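Local atomic coordinates of ATP-dependent Clp protease adapter protein CLPS1, chloroplastic (Arabidopsis thaliana, PDB entry 7D34), a protein that acts as a small adapter that modulates the chloroplast chaperone ClpC and probably selects substrates with suitable N-terminal residues for the plastid Clp protease. Residues M40-A43 with H44-L48. Sequence-based numbering, arbitrary orientation.
Sequences MQEA and HINGL. With PHE (phenylalanine), chain D.
Met40 and His44, one helical turn apart, both carry CG trans to the backbone N (chi1 178° and 176°), which directs thioether and imidazole to the bound phenylalanine. His44 meets it at the ring edge: the ligand N lies in the imidazole plane and donates a hydrogen bond to ND1, 3.2 Å away. Met40, flexible and apolar, lays CG 3.7 Å from CD2 of the ligand's ring; Met40 O is 3.3 Å from CE2, and Ala43, merely a methyl, brings CB within 3.7 Å of CE2. Backbone bonds build the turn: His44 N to Met40 O at 3.0 Å, Ile45 N to Gln41 O and Asn46 N to Glu42 O. Glu42 and Asn46 run side by side, carboxylate and amide planes 50° apart, Glu42 OE1 lying 3.3 Å from Asn46 ND2, too poorly angled for a hydrogen bond; polar groups suit this boundary, where Glu42 packs on Asn38 of the second subunit. Gly47 ends the helix with positive phi, where a side chain would jam against the preceding carbonyl; its N gives a weak hydrogen bond to Ala43 O, 2.8 Å. An alanine in place of His44 removes the ring acceptor, and the ligand's amino group would probably lose one bond, beside those to Asn11 OD1 and Asp12 O. Side chains of Met40 and Ala43 and the Met40 carbonyl oxygen against the ring, with acceptors round the amino group, thus read an N-terminal phenylalanine, consistent with N-degron recognition.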
loop_
_atom_site.group_PDB
_atom_site.type_symbol
_atom_site.label_atom_id
_atom_site.label_comp_id
_atom_site.label_asym_id
_atom_site.label_seq_id
_atom_site.Cartn_x
_atom_site.Cartn_y
_atom_site.Cartn_z
ATOM N N MET A 40 -6.620 -5.240 -3.517
ATOM C CA MET A 40 -7.511 -5.902 -2.577
ATOM C C MET A 40 -6.749 -6.793 -1.583
ATOM O O MET A 40 -6.964 -6.701 -0.363
ATOM C CB MET A 40 -8.530 -6.675 -3.384
ATOM C CG MET A 40 -9.467 -7.445 -2.499
ATOM S SD MET A 40 -8.986 -9.095 -1.938
ATOM C CE MET A 40 -8.804 -9.970 -3.466
ATOM N N GLN A 41 -5.823 -7.624 -2.094
ATOM C CA GLN A 41 -5.000 -8.486 -1.242
ATOM C C GLN A 41 -4.250 -7.658 -0.195
ATOM O O GLN A 41 -4.292 -7.958 1.006
ATOM C CB GLN A 41 -4.029 -9.283 -2.120
ATOM C CG GLN A 41 -4.605 -10.630 -2.617
ATOM C CD GLN A 41 -3.838 -11.205 -3.768
ATOM O OE1 GLN A 41 -2.797 -10.688 -4.138
ATOM N NE2 GLN A 41 -4.361 -12.277 -4.362
ATOM N N GLU A 42 -3.638 -6.554 -0.626
ATOM C CA GLU A 42 -2.801 -5.753 0.259
ATOM C C GLU A 42 -3.618 -5.055 1.335
ATOM O O GLU A 42 -3.178 -4.949 2.478
ATOM C CB GLU A 42 -2.049 -4.715 -0.567
ATOM C CG GLU A 42 -0.838 -5.300 -1.264
ATOM C CD GLU A 42 0.070 -6.115 -0.297
ATOM O OE1 GLU A 42 0.830 -5.500 0.490
ATOM O OE2 GLU A 42 0.037 -7.371 -0.347
ATOM N N ALA A 43 -4.790 -4.529 0.991
ATOM C CA ALA A 43 -5.646 -3.913 2.004
ATOM C C ALA A 43 -6.141 -4.951 2.996
ATOM O O ALA A 43 -6.239 -4.680 4.195
ATOM C CB ALA A 43 -6.822 -3.198 1.337
ATOM N N HIS A 44 -6.460 -6.147 2.507
ATOM C CA HIS A 44 -6.946 -7.217 3.375
ATOM C C HIS A 44 -5.887 -7.653 4.381
ATOM O O HIS A 44 -6.194 -7.891 5.554
ATOM C CB HIS A 44 -7.379 -8.416 2.514
ATOM C CG HIS A 44 -7.806 -9.610 3.307
ATOM N ND1 HIS A 44 -9.051 -9.714 3.887
ATOM C CD2 HIS A 44 -7.148 -10.745 3.629
ATOM C CE1 HIS A 44 -9.147 -10.863 4.528
ATOM N NE2 HIS A 44 -8.005 -11.510 4.386
ATOM N N ILE A 45 -4.637 -7.759 3.944
ATOM C CA ILE A 45 -3.556 -8.226 4.807
ATOM C C ILE A 45 -3.015 -7.112 5.692
ATOM O O ILE A 45 -2.708 -7.339 6.864
ATOM C CB ILE A 45 -2.434 -8.853 3.955
ATOM C CG1 ILE A 45 -2.866 -10.224 3.419
ATOM C CG2 ILE A 45 -1.138 -8.943 4.760
ATOM C CD1 ILE A 45 -3.001 -11.259 4.472
ATOM N N ASN A 46 -2.889 -5.899 5.160
ATOM C CA ASN A 46 -2.214 -4.816 5.860
ATOM C C ASN A 46 -3.168 -3.780 6.439
ATOM O O ASN A 46 -2.721 -2.890 7.168
ATOM C CB ASN A 46 -1.251 -4.107 4.896
ATOM C CG ASN A 46 0.053 -4.857 4.681
ATOM O OD1 ASN A 46 1.008 -4.695 5.446
ATOM N ND2 ASN A 46 0.089 -5.709 3.648
ATOM N N GLY A 47 -4.467 -3.873 6.152
ATOM C CA GLY A 47 -5.423 -2.888 6.601
ATOM C C GLY A 47 -5.646 -1.733 5.642
ATOM O O GLY A 47 -6.671 -1.051 5.747
ATOM N N LEU A 48 -4.721 -1.489 4.717
ATOM C CA LEU A 48 -4.870 -0.406 3.748
ATOM C C LEU A 48 -3.933 -0.658 2.580
ATOM O O LEU A 48 -2.956 -1.400 2.697
ATOM C CB LEU A 48 -4.581 0.970 4.362
ATOM C CG LEU A 48 -3.128 1.371 4.622
ATOM C CD1 LEU A 48 -3.078 2.866 4.890
ATOM C CD2 LEU A 48 -2.523 0.633 5.793
HETATM N N PHE D . -11.704 -7.978 4.165
HETATM C CA PHE D . -12.776 -8.313 3.182
HETATM C C PHE D . -13.273 -9.748 3.383
HETATM O O PHE D . -12.525 -10.613 3.860
HETATM C CB PHE D . -12.259 -8.116 1.750
HETATM C CG PHE D . -11.640 -6.755 1.500
HETATM C CD1 PHE D . -12.370 -5.592 1.713
HETATM C CD2 PHE D . -10.333 -6.641 1.044
HETATM C CE1 PHE D . -11.801 -4.335 1.481
HETATM C CE2 PHE D . -9.763 -5.392 0.807
HETATM C CZ PHE D . -10.501 -4.238 1.024
#